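Local coordinates for protein activated BY transcription factor SSRB (Salmonella enterica, PDB 2WNW) that belongs to glycosyl hydrolase family 30, combining a TIM-barrel domain with a beta-sandwich domain, at residues Pro125-Ala130 and His184-Gln189; Gly129-Arg132 and His136-Leu139; Phe149-Asn154 and Asp204-Ser209; Pro89-Asp94 and Asn154-Gly159. All coordinates share one frame; numbering follows the deposited sequence.

Contact 1 (Pro125-Ala130 and His184-Gln189)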
loop_
_atom_site.group_PDB
_atom_site.type_symbol
_atom_site.label_atom_id
_atom_site.label_comp_id
_atom_site.label_asym_id
_atom_site.label_seq_id
_atom_site.Cartn_x
_atom_site.Cartn_y
_atom_site.Cartn_z
ATOM N N PRO A 125 -18.724 -15.310 33.512
ATOM C CA PRO A 125 -18.687 -16.756 33.246
ATOM C C PRO A 125 -18.009 -17.071 31.906
ATOM O O PRO A 125 -17.152 -17.951 31.821
ATOM C CB PRO A 125 -20.165 -17.140 33.256
ATOM C CG PRO A 125 -20.732 -16.205 34.278
ATOM C CD PRO A 125 -20.084 -14.886 33.889
ATOM N N LEU A 126 -18.394 -16.343 30.862
ATOM C CA LEU A 126 -17.816 -16.541 29.531
ATOM C C LEU A 126 -16.314 -16.247 29.559
ATOM O O LEU A 126 -15.498 -17.066 29.125
ATOM C CB LEU A 126 -18.484 -15.602 28.521
ATOM C CG LEU A 126 -18.579 -16.016 27.046
ATOM C CD1 LEU A 126 -18.831 -14.766 26.217
ATOM C CD2 LEU A 126 -17.318 -16.722 26.581
ATOM N N ILE A 127 -15.954 -15.071 30.069
ATOM C CA ILE A 127 -14.552 -14.665 30.145
ATOM C C ILE A 127 -13.713 -15.661 30.940
ATOM O O ILE A 127 -12.614 -16.030 30.523
ATOM C CB ILE A 127 -14.407 -13.269 30.790
ATOM C CG1 ILE A 127 -15.153 -12.230 29.951
ATOM C CG2 ILE A 127 -12.937 -12.891 30.887
ATOM C CD1 ILE A 127 -15.261 -10.874 30.615
ATOM N N SER A 128 -14.229 -16.094 32.087
ATOM C CA SER A 128 -13.508 -17.050 32.920
ATOM C C SER A 128 -13.302 -18.364 32.178
ATOM O O SER A 128 -12.244 -18.989 32.281
ATOM C CB SER A 128 -14.270 -17.301 34.221
ATOM O OG SER A 128 -14.347 -16.111 34.985
ATOM N N GLY A 129 -14.315 -18.780 31.425
ATOM C CA GLY A 129 -14.208 -20.014 30.669
ATOM C C GLY A 129 -13.101 -19.930 29.635
ATOM O O GLY A 129 -12.339 -20.882 29.446
ATOM N N ALA A 130 -13.014 -18.786 28.963
ATOM C CA ALA A 130 -11.998 -18.568 27.942
ATOM C C ALA A 130 -10.614 -18.550 28.580
ATOM O O ALA A 130 -9.671 -19.155 28.068
ATOM C CB ALA A 130 -12.260 -17.246 27.223
ATOM N N HIS A 184 -12.102 -11.522 40.524
ATOM C CA HIS A 184 -12.659 -12.713 39.895
ATOM C C HIS A 184 -11.639 -13.394 38.985
ATOM O O HIS A 184 -11.997 -14.184 38.110
ATOM C CB HIS A 184 -13.919 -12.345 39.107
ATOM C CG HIS A 184 -15.062 -11.912 39.974
ATOM N ND1 HIS A 184 -16.068 -12.770 40.363
ATOM C CD2 HIS A 184 -15.335 -10.723 40.561
ATOM C CE1 HIS A 184 -16.913 -12.128 41.152
ATOM N NE2 HIS A 184 -16.490 -10.884 41.289
ATOM N N GLY A 185 -10.366 -13.076 39.201
ATOM C CA GLY A 185 -9.297 -13.667 38.415
ATOM C C GLY A 185 -9.164 -13.156 36.991
ATOM O O GLY A 185 -8.583 -13.832 36.144
ATOM N N ILE A 186 -9.690 -11.967 36.717
ATOM C CA ILE A 186 -9.610 -11.405 35.371
ATOM C C ILE A 186 -8.745 -10.148 35.360
ATOM O O ILE A 186 -9.129 -9.107 35.904
ATOM C CB ILE A 186 -11.012 -11.055 34.831
ATOM C CG1 ILE A 186 -11.920 -12.285 34.921
ATOM C CG2 ILE A 186 -10.913 -10.585 33.383
ATOM C CD1 ILE A 186 -13.380 -11.998 34.612
ATOM N N ASN A 187 -7.571 -10.254 34.746
ATOM C CA ASN A 187 -6.652 -9.126 34.668
ATOM C C ASN A 187 -6.774 -8.423 33.326
ATOM O O ASN A 187 -6.805 -9.062 32.274
ATOM C CB ASN A 187 -5.214 -9.599 34.878
ATOM C CG ASN A 187 -5.014 -10.264 36.227
ATOM O OD1 ASN A 187 -5.302 -9.676 37.268
ATOM N ND2 ASN A 187 -4.517 -11.494 36.214
ATOM N N VAL A 188 -6.850 -7.100 33.375
ATOM C CA VAL A 188 -6.966 -6.287 32.174
ATOM C C VAL A 188 -5.606 -5.656 31.900
ATOM O O VAL A 188 -4.937 -5.188 32.824
ATOM C CB VAL A 188 -8.038 -5.191 32.370
ATOM C CG1 VAL A 188 -8.124 -4.293 31.136
ATOM C CG2 VAL A 188 -9.382 -5.844 32.647
ATOM N N GLN A 189 -5.190 -5.654 30.638
ATOM C CA GLN A 189 -3.900 -5.085 30.284
ATOM C C GLN A 189 -4.004 -3.856 29.397
ATOM O O GLN A 189 -3.004 -3.184 29.145
ATOM C CB GLN A 189 -3.029 -6.134 29.591
ATOM C CG GLN A 189 -2.796 -7.390 30.412
ATOM C CD GLN A 189 -1.831 -8.347 29.738
ATOM O OE1 GLN A 189 -1.830 -9.544 30.020
ATOM N NE2 GLN A 189 -0.994 -7.819 28.851
#
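The hydroxyl of S128 is spent on its own helix: OG is hydrogen-bonded to the carbonyl O of I124, four residues back, while the same atom lies 4.2 Å from CD1 of I186. A serine suits this flank of the helix because the bond to the backbone lets a small polar group sit beside an apolar neighbour. The firmer part of the contact is between two isoleucines. CG2 of I127 approaches CD1 of I186 at 3.9 Å and CG2 of I186 at 4.0 Å, the two side chains crossing at about a right angle. In I127 the ethyl branch runs beside the backbone N (chi1 -61°), which sets CG2 anti to that N and presents this methyl to I186. Isoleucine suits the place, being apolar and branching close to the backbone: I127 uses mainly CG2, I186 both CG2 and CD1. I186 follows a Schellman motif that ends helix 167-183, with G185 at the positive phi (74°) that glycine readily adopts. The contact thus joins helix 124-133 to the link between helix 167-183 and barrel strand 190-192, with Y181 packing on both isoleucines and F52 on I127.

Contact 2 (Gly129-Arg132 and His136-Leu139)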
loop_
_atom_site.group_PDB
_atom_site.type_symbol
_atom_site.label_atom_id
_atom_site.label_comp_id
_atom_site.label_asym_id
_atom_site.label_seq_id
_atom_site.Cartn_x
_atom_site.Cartn_y
_atom_site.Cartn_z
ATOM N N GLY A 129 -14.315 -18.780 31.425
ATOM C CA GLY A 129 -14.208 -20.014 30.669
ATOM C C GLY A 129 -13.101 -19.930 29.635
ATOM O O GLY A 129 -12.339 -20.882 29.446
ATOM N N ALA A 130 -13.014 -18.786 28.963
ATOM C CA ALA A 130 -11.998 -18.568 27.942
ATOM C C ALA A 130 -10.614 -18.550 28.580
ATOM O O ALA A 130 -9.671 -19.155 28.068
ATOM C CB ALA A 130 -12.260 -17.246 27.223
ATOM N N LEU A 131 -10.509 -17.848 29.703
ATOM C CA LEU A 131 -9.257 -17.730 30.440
ATOM C C LEU A 131 -8.759 -19.100 30.909
ATOM O O LEU A 131 -7.556 -19.305 31.073
ATOM C CB LEU A 131 -9.462 -16.798 31.637
ATOM C CG LEU A 131 -8.722 -15.459 31.713
ATOM C CD1 LEU A 131 -8.321 -14.956 30.341
ATOM C CD2 LEU A 131 -9.619 -14.457 32.433
ATOM N N ARG A 132 -9.682 -20.033 31.130
ATOM C CA ARG A 132 -9.296 -21.376 31.554
ATOM C C ARG A 132 -8.498 -22.050 30.443
ATOM O O ARG A 132 -7.507 -22.730 30.707
ATOM C CB ARG A 132 -10.530 -22.223 31.890
ATOM C CG ARG A 132 -10.875 -22.262 33.373
ATOM C CD ARG A 132 -11.946 -23.311 33.666
ATOM N NE ARG A 132 -13.284 -22.870 33.278
ATOM C CZ ARG A 132 -13.997 -21.975 33.955
ATOM N NH1 ARG A 132 -13.501 -21.424 35.056
ATOM N NH2 ARG A 132 -15.206 -21.629 33.531
ATOM N N HIS A 136 -3.374 -16.663 29.521
ATOM C CA HIS A 136 -2.483 -15.568 29.149
ATOM C C HIS A 136 -3.071 -14.563 28.158
ATOM O O HIS A 136 -2.352 -13.722 27.615
ATOM C CB HIS A 136 -1.166 -16.131 28.607
ATOM C CG HIS A 136 -0.367 -16.871 29.635
ATOM N ND1 HIS A 136 0.072 -18.165 29.449
ATOM C CD2 HIS A 136 0.053 -16.504 30.869
ATOM C CE1 HIS A 136 0.725 -18.565 30.526
ATOM N NE2 HIS A 136 0.728 -17.576 31.403
ATOM N N MET A 137 -4.377 -14.646 27.925
ATOM C CA MET A 137 -5.038 -13.719 27.012
ATOM C C MET A 137 -4.808 -12.286 27.475
ATOM O O MET A 137 -4.812 -12.008 28.674
ATOM C CB MET A 137 -6.549 -13.957 26.987
ATOM C CG MET A 137 -7.008 -15.242 26.352
ATOM S SD MET A 137 -8.813 -15.241 26.301
ATOM C CE MET A 137 -9.095 -13.946 25.077
ATOM N N LYS A 138 -4.613 -11.380 26.524
ATOM C CA LYS A 138 -4.422 -9.970 26.841
ATOM C C LYS A 138 -5.802 -9.335 26.660
ATOM O O LYS A 138 -6.327 -9.282 25.544
ATOM C CB LYS A 138 -3.415 -9.340 25.875
ATOM C CG LYS A 138 -3.180 -7.855 26.097
ATOM C CD LYS A 138 -2.290 -7.264 25.012
ATOM C CE LYS A 138 -2.108 -5.765 25.212
ATOM N NZ LYS A 138 -1.320 -5.130 24.120
ATOM N N LEU A 139 -6.386 -8.857 27.756
ATOM C CA LEU A 139 -7.721 -8.275 27.714
ATOM C C LEU A 139 -7.756 -6.748 27.712
ATOM O O LEU A 139 -7.015 -6.089 28.445
ATOM C CB LEU A 139 -8.547 -8.807 28.892
ATOM C CG LEU A 139 -8.547 -10.333 29.067
ATOM C CD1 LEU A 139 -9.319 -10.715 30.324
ATOM C CD2 LEU A 139 -9.161 -10.993 27.845
#
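On the second half of the beta-alpha-beta crossover from strand 85-90 to strand 138-143 of the TIM barrel, helix 124-133 turns back toward the barrel, and L131 and M137 meet across the connecting turn. CD1 of L131 rests on CB of M137 at 3.9 Å and lies 4.1 Å from its SD, while the other branch, CD2, comes within 4.3 Å of CD1 of L139. The fork of a leucine is well suited to this, one methyl serving M137, just before the strand, and the other L139, on it, both of which point toward the helix. M137 extends its chain beside A130, whose CB is 4.1 Å from SD; the short side chain of A130 meets the sulfur directly. A bend at the last torsion of M137 (chi3 69°) swings its methyl round at the sulfur. Between M137 and L139, K138 points away and makes salt bridges with D46 and E234, so the alternation separates the charged from the apolar side. F76 covers both A130 and M137. Since carbon and thioether sulfur do all the touching, cohesion rests on dispersion and the exclusion of water, with shape rather than directed bonds setting the fit.

Contact 3 (Phe149-Asn154 and Asp204-Ser209)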
loop_
_atom_site.group_PDB
_atom_site.type_symbol
_atom_site.label_atom_id
_atom_site.label_comp_id
_atom_site.label_asym_id
_atom_site.label_seq_id
_atom_site.Cartn_x
_atom_site.Cartn_y
_atom_site.Cartn_z
ATOM N N PHE A 149 -26.391 9.921 34.997
ATOM C CA PHE A 149 -26.305 11.137 35.801
ATOM C C PHE A 149 -24.977 11.879 35.706
ATOM O O PHE A 149 -24.880 13.029 36.131
ATOM C CB PHE A 149 -26.637 10.853 37.276
ATOM C CG PHE A 149 -25.558 10.123 38.028
ATOM C CD1 PHE A 149 -25.408 8.745 37.905
ATOM C CD2 PHE A 149 -24.705 10.817 38.887
ATOM C CE1 PHE A 149 -24.427 8.062 38.630
ATOM C CE2 PHE A 149 -23.721 10.144 39.614
ATOM C CZ PHE A 149 -23.583 8.765 39.486
ATOM N N MET A 150 -23.958 11.232 35.144
ATOM C CA MET A 150 -22.650 11.866 34.998
ATOM C C MET A 150 -22.508 12.581 33.655
ATOM O O MET A 150 -21.463 13.165 33.369
ATOM C CB MET A 150 -21.530 10.829 35.126
ATOM C CG MET A 150 -21.343 10.257 36.520
ATOM S SD MET A 150 -19.769 9.377 36.662
ATOM C CE MET A 150 -19.968 8.606 38.253
ATOM N N LYS A 151 -23.562 12.545 32.846
ATOM C CA LYS A 151 -23.530 13.158 31.523
ATOM C C LYS A 151 -24.407 14.396 31.366
ATOM O O LYS A 151 -25.367 14.603 32.112
ATOM C CB LYS A 151 -23.925 12.113 30.475
ATOM C CG LYS A 151 -23.107 10.831 30.569
ATOM C CD LYS A 151 -23.628 9.750 29.640
ATOM C CE LYS A 151 -23.497 10.150 28.177
ATOM N NZ LYS A 151 -24.156 9.145 27.300
ATOM N N THR A 152 -24.064 15.211 30.375
ATOM C CA THR A 152 -24.792 16.442 30.084
ATOM C C THR A 152 -26.220 16.194 29.610
ATOM O O THR A 152 -27.080 17.075 29.728
ATOM C CB THR A 152 -24.062 17.262 29.002
ATOM O OG1 THR A 152 -23.854 16.442 27.844
ATOM C CG2 THR A 152 -22.720 17.745 29.519
ATOM N N ASN A 153 -26.478 14.999 29.082
ATOM C CA ASN A 153 -27.810 14.661 28.581
ATOM C C ASN A 153 -28.582 13.701 29.486
ATOM O O ASN A 153 -29.690 13.279 29.147
ATOM C CB ASN A 153 -27.698 14.065 27.170
ATOM C CG ASN A 153 -27.007 12.715 27.160
ATOM O OD1 ASN A 153 -26.135 12.450 27.986
ATOM N ND2 ASN A 153 -27.386 11.857 26.216
ATOM N N ASN A 154 -27.995 13.349 30.627
ATOM C CA ASN A 154 -28.648 12.455 31.581
ATOM C C ASN A 154 -29.201 11.188 30.916
ATOM O O ASN A 154 -30.303 10.736 31.233
ATOM C CB ASN A 154 -29.772 13.225 32.292
ATOM C CG ASN A 154 -30.404 12.441 33.422
ATOM O OD1 ASN A 154 -29.711 11.818 34.227
ATOM N ND2 ASN A 154 -31.733 12.482 33.499
ATOM N N ASP A 204 -25.693 3.307 23.574
ATOM C CA ASP A 204 -24.655 3.821 24.471
ATOM C C ASP A 204 -23.529 4.539 23.734
ATOM O O ASP A 204 -22.844 3.951 22.900
ATOM C CB ASP A 204 -24.083 2.672 25.294
ATOM C CG ASP A 204 -25.165 1.853 25.963
ATOM O OD1 ASP A 204 -25.388 2.034 27.180
ATOM O OD2 ASP A 204 -25.805 1.041 25.259
ATOM N N SER A 205 -23.340 5.813 24.058
ATOM C CA SER A 205 -22.308 6.623 23.424
ATOM C C SER A 205 -22.003 7.856 24.274
ATOM O O SER A 205 -22.801 8.251 25.117
ATOM C CB SER A 205 -22.767 7.041 22.022
ATOM O OG SER A 205 -24.073 7.596 22.054
ATOM N N CYS A 206 -20.843 8.460 24.045
ATOM C CA CYS A 206 -20.429 9.639 24.798
ATOM C C CYS A 206 -19.355 10.361 23.996
ATOM O O CYS A 206 -18.425 9.730 23.495
ATOM C CB CYS A 206 -19.875 9.213 26.162
ATOM S SG CYS A 206 -19.504 10.572 27.293
ATOM N N LEU A 207 -19.481 11.680 23.880
ATOM C CA LEU A 207 -18.530 12.475 23.111
ATOM C C LEU A 207 -17.421 13.120 23.934
ATOM O O LEU A 207 -17.643 13.582 25.052
ATOM C CB LEU A 207 -19.265 13.585 22.356
ATOM C CG LEU A 207 -20.412 13.199 21.424
ATOM C CD1 LEU A 207 -21.061 14.471 20.892
ATOM C CD2 LEU A 207 -19.895 12.338 20.282
ATOM N N TYR A 208 -16.227 13.143 23.354
ATOM C CA TYR A 208 -15.048 13.759 23.959
ATOM C C TYR A 208 -14.292 14.435 22.827
ATOM O O TYR A 208 -14.183 13.875 21.735
ATOM C CB TYR A 208 -14.090 12.722 24.548
ATOM C CG TYR A 208 -14.515 12.012 25.807
ATOM C CD1 TYR A 208 -13.996 12.384 27.049
ATOM C CD2 TYR A 208 -15.354 10.901 25.749
ATOM C CE1 TYR A 208 -14.294 11.651 28.203
ATOM C CE2 TYR A 208 -15.659 10.168 26.887
ATOM C CZ TYR A 208 -15.122 10.545 28.108
ATOM O OH TYR A 208 -15.399 9.785 29.223
ATOM N N SER A 209 -13.770 15.630 23.077
ATOM C CA SER A 209 -12.962 16.307 22.071
ATOM C C SER A 209 -11.611 15.624 22.272
ATOM O O SER A 209 -11.426 14.925 23.267
ATOM C CB SER A 209 -12.829 17.793 22.393
ATOM O OG SER A 209 -12.157 17.965 23.630
#
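K151 carries this contact, stretching across to the backbone of S205 and the side chain of C206. Its ammonium nitrogen NZ donates to S205 O at 2.7 Å, and the angle of 169° at the oxygen brings it almost head-on to the carbonyl. The chain leaves beside the backbone N and bends at chi3 (64°), a kink that turns NZ onto its target. NZ also bonds to D155 O, G159 O and S145 OG; with S205 O these make four oxygen partners for three N-H groups, so at least one hydrogen is probably shared. A long, flexible side chain is well suited to collecting acceptors from several loop segments; the neutral oxygens, with their partial negative charges, probably help to stabilise the buried positive charge. Behind the nitrogen, CE lies 3.7 Å from S205 O and 4.1 Å from SG of C206, whose thiol is anti to its own backbone N and lends an apolar, polarisable flank. S205 adds chiefly backbone: its own OG turns to G159 N, K201 N and W203 O, pinning the strip of chain that presents the carbonyl. A type I beta turn begins at K151, closed by N154 N to K151 O at 3.3 Å. Both segments follow adjacent strands of the barrel, 138-143 and 190-192, so the contact joins two beta-alpha loops at the C-terminal end of the TIM barrel.

Contact 4 (Pro89-Asp94 and Asn154-Gly159)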
loop_
_atom_site.group_PDB
_atom_site.type_symbol
_atom_site.label_atom_id
_atom_site.label_comp_id
_atom_site.label_asym_id
_atom_site.label_seq_id
_atom_site.Cartn_x
_atom_site.Cartn_y
_atom_site.Cartn_z
ATOM N N PRO A 89 -16.748 -4.464 27.201
ATOM C CA PRO A 89 -17.289 -3.173 27.615
ATOM C C PRO A 89 -17.324 -2.886 29.111
ATOM O O PRO A 89 -17.576 -3.777 29.927
ATOM C CB PRO A 89 -18.691 -3.201 27.022
ATOM C CG PRO A 89 -19.087 -4.629 27.256
ATOM C CD PRO A 89 -17.837 -5.393 26.835
ATOM N N ILE A 90 -17.053 -1.627 29.447
ATOM C CA ILE A 90 -17.111 -1.137 30.818
ATOM C C ILE A 90 -18.511 -0.516 30.817
ATOM O O ILE A 90 -18.729 0.551 30.241
ATOM C CB ILE A 90 -16.021 -0.065 31.078
ATOM C CG1 ILE A 90 -14.635 -0.701 30.927
ATOM C CG2 ILE A 90 -16.195 0.543 32.471
ATOM C CD1 ILE A 90 -13.467 0.272 31.087
ATOM N N GLN A 91 -19.446 -1.219 31.455
ATOM C CA GLN A 91 -20.865 -0.862 31.505
ATOM C C GLN A 91 -21.461 -1.283 30.155
ATOM O O GLN A 91 -20.762 -1.849 29.318
ATOM C CB GLN A 91 -21.081 0.632 31.792
ATOM C CG GLN A 91 -20.453 1.067 33.122
ATOM C CD GLN A 91 -20.993 2.381 33.663
ATOM O OE1 GLN A 91 -21.255 3.326 32.913
ATOM N NE2 GLN A 91 -21.136 2.454 34.981
ATOM N N SER A 92 -22.740 -1.010 29.933
ATOM C CA SER A 92 -23.401 -1.445 28.705
ATOM C C SER A 92 -22.985 -0.849 27.355
ATOM O O SER A 92 -22.536 0.293 27.263
ATOM C CB SER A 92 -24.912 -1.266 28.862
ATOM O OG SER A 92 -25.233 0.092 29.100
ATOM N N CYS A 93 -23.134 -1.664 26.312
ATOM C CA CYS A 93 -22.881 -1.256 24.935
ATOM C C CYS A 93 -24.186 -1.653 24.243
ATOM O O CYS A 93 -25.100 -2.137 24.915
ATOM C CB CYS A 93 -21.669 -1.992 24.331
ATOM S SG CYS A 93 -21.827 -3.772 24.084
ATOM N N ASP A 94 -24.307 -1.450 22.935
ATOM C CA ASP A 94 -25.562 -1.804 22.269
ATOM C C ASP A 94 -25.864 -3.295 22.349
ATOM O O ASP A 94 -27.031 -3.700 22.400
ATOM C CB ASP A 94 -25.567 -1.319 20.808
ATOM C CG ASP A 94 -24.389 -1.828 20.011
ATOM O OD1 ASP A 94 -23.257 -1.800 20.538
ATOM O OD2 ASP A 94 -24.595 -2.236 18.848
ATOM N N ASN A 154 -27.995 13.349 30.627
ATOM C CA ASN A 154 -28.648 12.455 31.581
ATOM C C ASN A 154 -29.201 11.188 30.916
ATOM O O ASN A 154 -30.303 10.736 31.233
ATOM C CB ASN A 154 -29.772 13.225 32.292
ATOM C CG ASN A 154 -30.404 12.441 33.422
ATOM O OD1 ASN A 154 -29.711 11.818 34.227
ATOM N ND2 ASN A 154 -31.733 12.482 33.499
ATOM N N ASP A 155 -28.422 10.604 30.007
ATOM C CA ASP A 155 -28.855 9.403 29.288
ATOM C C ASP A 155 -27.626 8.682 28.746
ATOM O O ASP A 155 -26.759 9.314 28.148
ATOM C CB ASP A 155 -29.753 9.818 28.119
ATOM C CG ASP A 155 -30.465 8.641 27.451
ATOM O OD1 ASP A 155 -30.102 7.468 27.680
ATOM O OD2 ASP A 155 -31.403 8.908 26.671
ATOM N N MET A 156 -27.545 7.370 28.950
ATOM C CA MET A 156 -26.402 6.619 28.433
ATOM C C MET A 156 -26.446 6.583 26.903
ATOM O O MET A 156 -25.406 6.485 26.248
ATOM C CB MET A 156 -26.394 5.195 28.996
ATOM C CG MET A 156 -26.025 5.129 30.471
ATOM S SD MET A 156 -25.879 3.454 31.077
ATOM C CE MET A 156 -24.249 2.990 30.450
ATOM N N ASN A 157 -27.650 6.676 26.341
ATOM C CA ASN A 157 -27.826 6.671 24.888
ATOM C C ASN A 157 -27.892 8.098 24.342
ATOM O O ASN A 157 -28.047 9.060 25.095
ATOM C CB ASN A 157 -29.135 5.976 24.490
ATOM C CG ASN A 157 -29.341 4.650 25.183
ATOM O OD1 ASN A 157 -30.269 4.496 25.983
ATOM N ND2 ASN A 157 -28.489 3.682 24.879
ATOM N N GLY A 158 -27.777 8.216 23.023
ATOM C CA GLY A 158 -27.888 9.507 22.367
ATOM C C GLY A 158 -26.772 10.517 22.499
ATOM O O GLY A 158 -27.013 11.717 22.370
ATOM N N GLY A 159 -25.555 10.052 22.749
ATOM C CA GLY A 159 -24.443 10.974 22.864
ATOM C C GLY A 159 -24.303 11.656 24.210
ATOM O O GLY A 159 -24.363 11.014 25.258
#
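The methyl of M156 fits into the corner between Q91 and S92. CE stands 3.3 Å from OG of S92 and 4.2 Å from CB of Q91, and SD follows at 4.0 Å from the same OG; the side chains of Q91 and M156 cross at about a right angle. Methionine suits the site because a long unbranched chain, bent at chi3 (78°), can carry a slim apolar end from a loop into a polar neighbourhood. OG of S92 itself sits between its backbone N and carbonyl carbon, and there it is hydrogen-bonded to OD1 of D204 and to the N of Y100. Further out, Q91 has a positive phi of 78°, unusual for a residue with a side chain, where the chain leaves the end of strand 85-90; its N is hydrogen-bonded to the hydroxyl of Y102. M156 is positioned by an Asx turn: N157 N donates to OD1 of D155 at 2.9 Å, reaching the oxygen from well above the carboxylate plane. The side-chain amide of N157 is tied in turn to N99, and a backbone bond joins M156 to S205. Because Y100 N can only donate, the hydroxyl of S92 is probably the donor to OD1 of D204, and M156 meets it with a close methyl contact, probably van der Waals in nature, shielding one side of a hydroxyl whose polar needs are met by others.

Overall arrangement
Following the chain, segment 89-94 opens contact 4 at the exit of barrel strand 85-90. Helix 124-133 then begins contacts 1 and 2 together; contact 2 closes at once on 136-139, nested inside the loop of contact 4. Segment 149-154 opens contact 3, 154-159 completes contact 4, 184-189 completes contact 1 and 204-209 completes contact 3, so that contacts 1, 3 and 4 cross one another in pairs. Contacts 1 and 2, their centres 6 Å apart, pack helix 124-133 against the loop before strand 190-192 and the start of strand 138-143. Contacts 3 and 4, centres 8 Å apart, knit the loops that follow strands 85-90, 138-143 and 190-192 at the barrel's other end.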